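Local coordinates for regulatory protein RecX (Lactobacillus salivarius, PDB 3E3V) that probably modulates the activity of the recombinase RecA, here seen as a fragment holding its three consecutive three-helix domains, at residues Asp67-Met79 against Lys96-Tyr110. Residues are numbered along the deposited sequence; the frame is centred on the assembly and turned at random.
Sequences DKNYAESYVRTMM and KGIDDNIAEDALILY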
ATOM      1  N   ASP A  67      11.552   5.656   1.975  1.00 24.28           N
ATOM      2  CA  ASP A  67      10.567   4.596   2.039  1.00 25.78           C
ATOM      3  C   ASP A  67       9.493   4.751   3.118  1.00 26.88           C
ATOM      4  O   ASP A  67       8.344   4.354   2.905  1.00 26.94           O
ATOM      5  CB  ASP A  67      11.278   3.240   2.143  1.00 24.99           C
ATOM      6  CG  ASP A  67      11.820   2.764   0.795  1.00 26.33           C
ATOM      7  OD1 ASP A  67      11.620   3.472  -0.225  1.00 26.42           O
ATOM      8  OD2 ASP A  67      12.443   1.679   0.742  1.00 27.90           O
ATOM      9  N   LYS A  68       9.836   5.326   4.268  1.00 28.04           N
ATOM     10  CA  LYS A  68       8.832   5.521   5.320  1.00 27.75           C
ATOM     11  C   LYS A  68       7.746   6.459   4.795  1.00 27.67           C
ATOM     12  O   LYS A  68       6.552   6.227   4.992  1.00 26.60           O
ATOM     13  CB  LYS A  68       9.475   6.116   6.575  1.00 30.67           C
ATOM     14  CG  LYS A  68       8.484   6.603   7.623  1.00 32.54           C
ATOM     15  CD  LYS A  68       9.224   7.235   8.800  1.00 36.15           C
ATOM     16  CE  LYS A  68       8.469   8.440   9.365  1.00 34.76           C
ATOM     17  NZ  LYS A  68       7.143   8.065   9.906  1.00 36.84           N
ATOM     18  N   ASN A  69       8.170   7.516   4.110  1.00 28.84           N
ATOM     19  CA  ASN A  69       7.227   8.469   3.540  1.00 28.54           C
ATOM     20  C   ASN A  69       6.462   7.838   2.366  1.00 27.05           C
ATOM     21  O   ASN A  69       5.274   8.083   2.188  1.00 24.89           O
ATOM     22  CB  ASN A  69       7.960   9.720   3.067  1.00 32.28           C
ATOM     23  CG  ASN A  69       7.032  10.708   2.407  1.00 36.49           C
ATOM     24  OD1 ASN A  69       6.072  11.181   3.019  1.00 42.29           O
ATOM     25  ND2 ASN A  69       7.304  11.025   1.150  1.00 41.28           N
ATOM     26  N   TYR A  70       7.146   7.038   1.555  1.00 25.32           N
ATOM     27  CA  TYR A  70       6.469   6.380   0.435  1.00 24.71           C
ATOM     28  C   TYR A  70       5.316   5.534   0.980  1.00 22.80           C
ATOM     29  O   TYR A  70       4.162   5.701   0.592  1.00 22.71           O
ATOM     30  CB  TYR A  70       7.421   5.449  -0.321  1.00 25.11           C
ATOM     31  CG  TYR A  70       6.769   4.817  -1.545  1.00 25.09           C
ATOM     32  CD1 TYR A  70       6.824   5.447  -2.792  1.00 27.62           C
ATOM     33  CD2 TYR A  70       6.055   3.622  -1.443  1.00 26.06           C
ATOM     34  CE1 TYR A  70       6.181   4.902  -3.914  1.00 29.79           C
ATOM     35  CE2 TYR A  70       5.406   3.070  -2.557  1.00 29.46           C
ATOM     36  CZ  TYR A  70       5.475   3.714  -3.785  1.00 30.40           C
ATOM     37  OH  TYR A  70       4.847   3.176  -4.889  1.00 32.40           O
ATOM     38  N   ALA A  71       5.653   4.618   1.883  1.00 22.35           N
ATOM     39  CA  ALA A  71       4.677   3.713   2.488  1.00 21.83           C
ATOM     40  C   ALA A  71       3.522   4.427   3.181  1.00 23.19           C
ATOM     41  O   ALA A  71       2.373   4.007   3.074  1.00 19.97           O
ATOM     42  CB  ALA A  71       5.385   2.770   3.472  1.00 19.21           C
ATOM     43  N   GLU A  72       3.815   5.508   3.902  1.00 25.62           N
ATOM     44  CA  GLU A  72       2.754   6.229   4.585  1.00 24.61           C
ATOM     45  C   GLU A  72       1.753   6.888   3.637  1.00 25.16           C
ATOM     46  O   GLU A  72       0.546   6.846   3.874  1.00 25.21           O
ATOM     47  CB  GLU A  72       3.345   7.267   5.545  1.00 25.58           C
ATOM     48  CG  GLU A  72       3.528   6.720   6.950  1.00 28.08           C
ATOM     49  CD  GLU A  72       4.219   7.696   7.883  1.00 31.93           C
ATOM     50  OE1 GLU A  72       3.911   8.906   7.816  1.00 30.89           O
ATOM     51  OE2 GLU A  72       5.060   7.247   8.692  1.00 33.95           O
ATOM     52  N   SER A  73       2.245   7.496   2.566  1.00 25.13           N
ATOM     53  CA  SER A  73       1.349   8.143   1.622  1.00 26.75           C
ATOM     54  C   SER A  73       0.551   7.084   0.853  1.00 25.74           C
ATOM     55  O   SER A  73      -0.627   7.287   0.538  1.00 24.97           O
ATOM     56  CB  SER A  73       2.148   9.016   0.660  1.00 27.80           C
ATOM     57  OG  SER A  73       3.093   8.230  -0.036  1.00 37.46           O
ATOM     58  N   TYR A  74       1.179   5.949   0.560  1.00 24.32           N
ATOM     59  CA  TYR A  74       0.467   4.888  -0.140  1.00 22.25           C
ATOM     60  C   TYR A  74      -0.704   4.450   0.733  1.00 21.27           C
ATOM     61  O   TYR A  74      -1.833   4.361   0.259  1.00 19.41           O
ATOM     62  CB  TYR A  74       1.375   3.689  -0.414  1.00 22.48           C
ATOM     63  CG  TYR A  74       0.658   2.584  -1.183  1.00 23.76           C
ATOM     64  CD1 TYR A  74       0.238   2.786  -2.501  1.00 25.81           C
ATOM     65  CD2 TYR A  74       0.351   1.368  -0.574  1.00 24.36           C
ATOM     66  CE1 TYR A  74      -0.480   1.805  -3.193  1.00 27.14           C
ATOM     67  CE2 TYR A  74      -0.366   0.377  -1.257  1.00 26.01           C
ATOM     68  CZ  TYR A  74      -0.778   0.606  -2.561  1.00 25.81           C
ATOM     69  OH  TYR A  74      -1.511  -0.342  -3.229  1.00 27.30           O
ATOM     70  N   VAL A  75      -0.428   4.194   2.013  1.00 20.33           N
ATOM     71  CA  VAL A  75      -1.454   3.773   2.969  1.00 19.60           C
ATOM     72  C   VAL A  75      -2.586   4.796   3.069  1.00 21.24           C
ATOM     73  O   VAL A  75      -3.766   4.442   3.066  1.00 20.55           O
ATOM     74  CB  VAL A  75      -0.836   3.545   4.386  1.00 21.94           C
ATOM     75  CG1 VAL A  75      -1.932   3.506   5.466  1.00 19.27           C
ATOM     76  CG2 VAL A  75      -0.057   2.241   4.395  1.00 18.46           C
ATOM     77  N   ARG A  76      -2.237   6.071   3.140  1.00 22.25           N
ATOM     78  CA  ARG A  76      -3.261   7.112   3.220  1.00 22.45           C
ATOM     79  C   ARG A  76      -4.087   7.107   1.928  1.00 21.01           C
ATOM     80  O   ARG A  76      -5.312   7.210   1.952  1.00 19.25           O
ATOM     81  CB  ARG A  76      -2.598   8.482   3.431  1.00 24.40           C
ATOM     82  CG  ARG A  76      -1.929   8.639   4.804  1.00 30.04           C
ATOM     83  CD  ARG A  76      -1.704  10.112   5.163  1.00 33.67           C
ATOM     84  NE  ARG A  76      -1.250  10.294   6.544  1.00 38.90           N
ATOM     85  CZ  ARG A  76       0.025  10.282   6.923  1.00 41.62           C
ATOM     86  NH1 ARG A  76       0.983  10.103   6.020  1.00 43.35           N
ATOM     87  NH2 ARG A  76       0.346  10.437   8.204  1.00 41.75           N
ATOM     88  N   THR A  77      -3.410   6.990   0.794  1.00 19.28           N
ATOM     89  CA  THR A  77      -4.103   6.946  -0.480  1.00 23.41           C
ATOM     90  C   THR A  77      -5.113   5.793  -0.534  1.00 23.96           C
ATOM     91  O   THR A  77      -6.286   6.019  -0.828  1.00 23.90           O
ATOM     92  CB  THR A  77      -3.095   6.825  -1.633  1.00 23.62           C
ATOM     93  OG1 THR A  77      -2.342   8.047  -1.711  1.00 28.03           O
ATOM     94  CG2 THR A  77      -3.815   6.585  -2.973  1.00 24.59           C
ATOM     95  N   MET A  78      -4.667   4.573  -0.223  1.00 24.12           N
ATOM     96  CA  MET A  78      -5.557   3.416  -0.247  1.00 23.11           C
ATOM     97  C   MET A  78      -6.714   3.526   0.759  1.00 23.30           C
ATOM     98  O   MET A  78      -7.827   3.110   0.458  1.00 24.45           O
ATOM     99  CB  MET A  78      -4.756   2.121  -0.029  1.00 22.06           C
ATOM    100  CG  MET A  78      -3.751   1.803  -1.149  1.00 20.97           C
ATOM    101  SD  MET A  78      -4.429   1.730  -2.830  1.00 17.26           S
ATOM    102  CE  MET A  78      -5.152   0.122  -2.788  1.00 18.83           C
ATOM    103  N   MET A  79      -6.456   4.093   1.938  1.00 23.44           N
ATOM    104  CA  MET A  79      -7.484   4.285   2.969  1.00 22.28           C
ATOM    105  C   MET A  79      -8.579   5.199   2.418  1.00 24.16           C
ATOM    106  O   MET A  79      -9.780   4.989   2.635  1.00 23.13           O
ATOM    107  CB  MET A  79      -6.877   4.964   4.214  1.00 22.31           C
ATOM    108  CG  MET A  79      -6.080   4.078   5.163  1.00 20.41           C
ATOM    109  SD  MET A  79      -5.265   5.102   6.442  1.00 15.93           S
ATOM    110  CE  MET A  79      -6.640   5.775   7.302  1.00 21.03           C
ATOM    111  N   LYS A  96       6.331  -3.454  -4.249  1.00 33.89           N
ATOM    112  CA  LYS A  96       7.020  -2.233  -4.654  1.00 33.62           C
ATOM    113  C   LYS A  96       8.416  -2.170  -4.039  1.00 32.78           C
ATOM    114  O   LYS A  96       9.160  -1.221  -4.263  1.00 32.40           O
ATOM    115  CB  LYS A  96       6.214  -1.007  -4.212  1.00 36.43           C
ATOM    116  CG  LYS A  96       4.995  -0.708  -5.060  1.00 38.82           C
ATOM    117  CD  LYS A  96       5.410  -0.120  -6.405  1.00 41.34           C
ATOM    118  CE  LYS A  96       4.213   0.283  -7.248  1.00 42.08           C
ATOM    119  NZ  LYS A  96       4.638   0.964  -8.505  1.00 43.93           N
ATOM    120  N   GLY A  97       8.763  -3.172  -3.243  1.00 31.51           N
ATOM    121  CA  GLY A  97      10.077  -3.186  -2.624  1.00 33.76           C
ATOM    122  C   GLY A  97      10.160  -2.602  -1.220  1.00 34.11           C
ATOM    123  O   GLY A  97      11.254  -2.308  -0.741  1.00 33.76           O
ATOM    124  N   ILE A  98       9.021  -2.433  -0.553  1.00 33.82           N
ATOM    125  CA  ILE A  98       9.004  -1.891   0.801  1.00 35.75           C
ATOM    126  C   ILE A  98       9.245  -2.992   1.839  1.00 39.59           C
ATOM    127  O   ILE A  98       8.606  -4.045   1.802  1.00 41.30           O
ATOM    128  CB  ILE A  98       7.649  -1.196   1.104  1.00 36.11           C
ATOM    129  CG1 ILE A  98       7.453   0.001   0.168  1.00 34.71           C
ATOM    130  CG2 ILE A  98       7.595  -0.746   2.561  1.00 33.03           C
ATOM    131  CD1 ILE A  98       8.488   1.104   0.335  1.00 32.86           C
ATOM    132  N   ASP A  99      10.170  -2.740   2.761  1.00 41.07           N
ATOM    133  CA  ASP A  99      10.490  -3.698   3.813  1.00 43.76           C
ATOM    134  C   ASP A  99       9.241  -3.988   4.629  1.00 43.75           C
ATOM    135  O   ASP A  99       8.417  -3.101   4.840  1.00 42.20           O
ATOM    136  CB  ASP A  99      11.574  -3.130   4.737  1.00 46.74           C
ATOM    137  CG  ASP A  99      12.867  -2.802   3.997  1.00 51.06           C
ATOM    138  OD1 ASP A  99      13.488  -3.736   3.439  1.00 51.68           O
ATOM    139  OD2 ASP A  99      13.259  -1.609   3.975  1.00 52.67           O
ATOM    140  N   ASP A 100       9.101  -5.229   5.090  1.00 44.47           N
ATOM    141  CA  ASP A 100       7.938  -5.613   5.880  1.00 43.72           C
ATOM    142  C   ASP A 100       7.808  -4.690   7.080  1.00 43.43           C
ATOM    143  O   ASP A 100       6.702  -4.283   7.450  1.00 42.71           O
ATOM    144  CB  ASP A 100       8.060  -7.058   6.373  1.00 47.38           C
ATOM    145  CG  ASP A 100       7.962  -8.073   5.254  1.00 50.54           C
ATOM    146  OD1 ASP A 100       7.024  -7.966   4.437  1.00 52.09           O
ATOM    147  OD2 ASP A 100       8.817  -8.987   5.197  1.00 52.43           O
ATOM    148  N   ASN A 101       8.948  -4.369   7.683  1.00 41.70           N
ATOM    149  CA  ASN A 101       8.987  -3.507   8.853  1.00 41.31           C
ATOM    150  C   ASN A 101       8.442  -2.111   8.549  1.00 37.73           C
ATOM    151  O   ASN A 101       7.690  -1.537   9.338  1.00 37.50           O
ATOM    152  CB  ASN A 101      10.427  -3.420   9.370  1.00 45.84           C
ATOM    153  CG  ASN A 101      10.541  -2.606  10.639  1.00 50.49           C
ATOM    154  OD1 ASN A 101      10.483  -1.374  10.610  1.00 54.31           O
ATOM    155  ND2 ASN A 101      10.692  -3.290  11.769  1.00 52.75           N
ATOM    156  N   ILE A 102       8.821  -1.568   7.399  1.00 34.44           N
ATOM    157  CA  ILE A 102       8.359  -0.243   7.009  1.00 31.41           C
ATOM    158  C   ILE A 102       6.868  -0.242   6.676  1.00 30.30           C
ATOM    159  O   ILE A 102       6.153   0.696   7.019  1.00 29.64           O
ATOM    160  CB  ILE A 102       9.176   0.282   5.820  1.00 30.58           C
ATOM    161  CG1 ILE A 102      10.593   0.607   6.304  1.00 31.11           C
ATOM    162  CG2 ILE A 102       8.498   1.505   5.205  1.00 28.16           C
ATOM    163  CD1 ILE A 102      11.522   1.099   5.222  1.00 31.59           C
ATOM    164  N   ALA A 103       6.404  -1.297   6.012  1.00 29.50           N
ATOM    165  CA  ALA A 103       4.992  -1.420   5.661  1.00 30.24           C
ATOM    166  C   ALA A 103       4.151  -1.490   6.943  1.00 30.06           C
ATOM    167  O   ALA A 103       3.143  -0.794   7.087  1.00 27.05           O
ATOM    168  CB  ALA A 103       4.772  -2.679   4.816  1.00 28.07           C
ATOM    169  N   GLU A 104       4.585  -2.334   7.873  1.00 32.65           N
ATOM    170  CA  GLU A 104       3.890  -2.518   9.140  1.00 34.70           C
ATOM    171  C   GLU A 104       3.783  -1.225   9.945  1.00 34.19           C
ATOM    172  O   GLU A 104       2.741  -0.939  10.526  1.00 35.02           O
ATOM    173  CB  GLU A 104       4.591  -3.619   9.939  1.00 38.59           C
ATOM    174  CG  GLU A 104       4.339  -4.999   9.347  1.00 44.31           C
ATOM    175  CD  GLU A 104       5.244  -6.080   9.913  1.00 49.55           C
ATOM    176  OE1 GLU A 104       5.379  -6.166  11.155  1.00 51.30           O
ATOM    177  OE2 GLU A 104       5.808  -6.859   9.106  1.00 50.63           O
ATOM    178  N   ASP A 105       4.853  -0.440   9.975  1.00 33.16           N
ATOM    179  CA  ASP A 105       4.816   0.833  10.687  1.00 31.73           C
ATOM    180  C   ASP A 105       3.791   1.743  10.030  1.00 29.66           C
ATOM    181  O   ASP A 105       2.988   2.392  10.697  1.00 29.12           O
ATOM    182  CB  ASP A 105       6.173   1.532  10.638  1.00 34.77           C
ATOM    183  CG  ASP A 105       7.162   0.961  11.626  1.00 39.77           C
ATOM    184  OD1 ASP A 105       6.742   0.208  12.537  1.00 41.63           O
ATOM    185  OD2 ASP A 105       8.363   1.281  11.496  1.00 43.45           O
ATOM    186  N   ALA A 106       3.832   1.788   8.706  1.00 26.39           N
ATOM    187  CA  ALA A 106       2.929   2.627   7.954  1.00 24.65           C
ATOM    188  C   ALA A 106       1.465   2.239   8.120  1.00 23.50           C
ATOM    189  O   ALA A 106       0.587   3.107   8.202  1.00 22.58           O
ATOM    190  CB  ALA A 106       3.322   2.607   6.482  1.00 24.77           C
ATOM    191  N   LEU A 107       1.198   0.938   8.181  1.00 23.86           N
ATOM    192  CA  LEU A 107      -0.174   0.457   8.306  1.00 24.35           C
ATOM    193  C   LEU A 107      -0.823   0.828   9.622  1.00 26.09           C
ATOM    194  O   LEU A 107      -2.043   0.752   9.773  1.00 27.26           O
ATOM    195  CB  LEU A 107      -0.220  -1.058   8.059  1.00 24.63           C
ATOM    196  CG  LEU A 107      -0.276  -1.359   6.550  1.00 24.87           C
ATOM    197  CD1 LEU A 107       0.066  -2.821   6.251  1.00 26.70           C
ATOM    198  CD2 LEU A 107      -1.683  -0.999   6.050  1.00 22.51           C
ATOM    199  N   ILE A 108      -0.005   1.261  10.569  1.00 27.51           N
ATOM    200  CA  ILE A 108      -0.515   1.687  11.858  1.00 27.99           C
ATOM    201  C   ILE A 108      -1.499   2.840  11.658  1.00 26.72           C
ATOM    202  O   ILE A 108      -2.367   3.075  12.497  1.00 25.62           O
ATOM    203  CB  ILE A 108       0.627   2.162  12.773  1.00 30.52           C
ATOM    204  CG1 ILE A 108       1.594   1.001  13.039  1.00 32.24           C
ATOM    205  CG2 ILE A 108       0.059   2.721  14.055  1.00 30.29           C
ATOM    206  CD1 ILE A 108       0.948  -0.213  13.663  1.00 35.07           C
ATOM    207  N   LEU A 109      -1.367   3.558  10.543  1.00 25.95           N
ATOM    208  CA  LEU A 109      -2.267   4.678  10.265  1.00 26.17           C
ATOM    209  C   LEU A 109      -3.680   4.204   9.952  1.00 25.45           C
ATOM    210  O   LEU A 109      -4.641   4.956  10.117  1.00 25.43           O
ATOM    211  CB  LEU A 109      -1.739   5.524   9.098  1.00 27.14           C
ATOM    212  CG  LEU A 109      -0.397   6.231   9.303  1.00 30.66           C
ATOM    213  CD1 LEU A 109       0.093   6.794   7.966  1.00 29.35           C
ATOM    214  CD2 LEU A 109      -0.545   7.345  10.354  1.00 31.10           C
ATOM    215  N   TYR A 110      -3.816   2.959   9.500  1.00 24.71           N
ATOM    216  CA  TYR A 110      -5.144   2.440   9.183  1.00 22.96           C
ATOM    217  C   TYR A 110      -5.725   1.842  10.458  1.00 22.73           C
ATOM    218  O   TYR A 110      -5.750   0.629  10.635  1.00 22.24           O
ATOM    219  CB  TYR A 110      -5.070   1.376   8.076  1.00 22.36           C
ATOM    220  CG  TYR A 110      -6.343   1.267   7.266  1.00 20.61           C
ATOM    221  CD1 TYR A 110      -7.499   1.927   7.672  1.00 18.14           C
ATOM    222  CD2 TYR A 110      -6.385   0.529   6.090  1.00 20.72           C
ATOM    223  CE1 TYR A 110      -8.651   1.867   6.938  1.00 20.54           C
ATOM    224  CE2 TYR A 110      -7.545   0.456   5.341  1.00 23.49           C
ATOM    225  CZ  TYR A 110      -8.679   1.129   5.767  1.00 23.42           C
ATOM    226  OH  TYR A 110      -9.845   1.076   5.027  1.00 21.49           O
TER
HETATM  227  O   HOH W   1      12.551   0.168  -1.463  1.00 33.03           O
HETATM  228  O   HOH W   2      11.692  -0.439   2.192  1.00 34.93           O
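M79 runs over the face of the Y110 ring, the two side chains passing in opposite directions, and its path can be followed atom by atom. CB leads to CG, which sits over the centre of the Y110 ring, 3.5 Å from the centroid and 10° off the normal, a CH-pi contact. SD stands obliquely to the ring, beside Y110 CA and L109 O, a Met-aromatic approach. The bend at the last torsion (chi3 64°) then brings CE to 3.5 Å from the L109 carbonyl O. With an alanine in place of Y110, M79 CG would probably lose the face it rests on and its thioether would be freer to turn. The helical segments 67-79 and 100-107 cross at -46°, their axes 8.6 Å apart at closest approach, joining the first and third helices of RecX's second three-helix domain, a helix-turn-helix relative. Small residues permit this approach: A71 CB meets A106 CB at 3.7 Å. On the flank, L109 CD1 lies over the centre of the R76 guanidinium, 3.6 Å from CZ, and equally near E72 CG; E72 OE2 is paired with K68 NZ on its syn side. At the other end, I98 CD1 reaches between the D67 carboxylate and Y70 CD2. No direct hydrogen bond joins the segments, but two waters donate to D67 OD2: one also donates to G97 O, the other accepts from D99 N, while D67 OD1 takes the backbone N-H of R35.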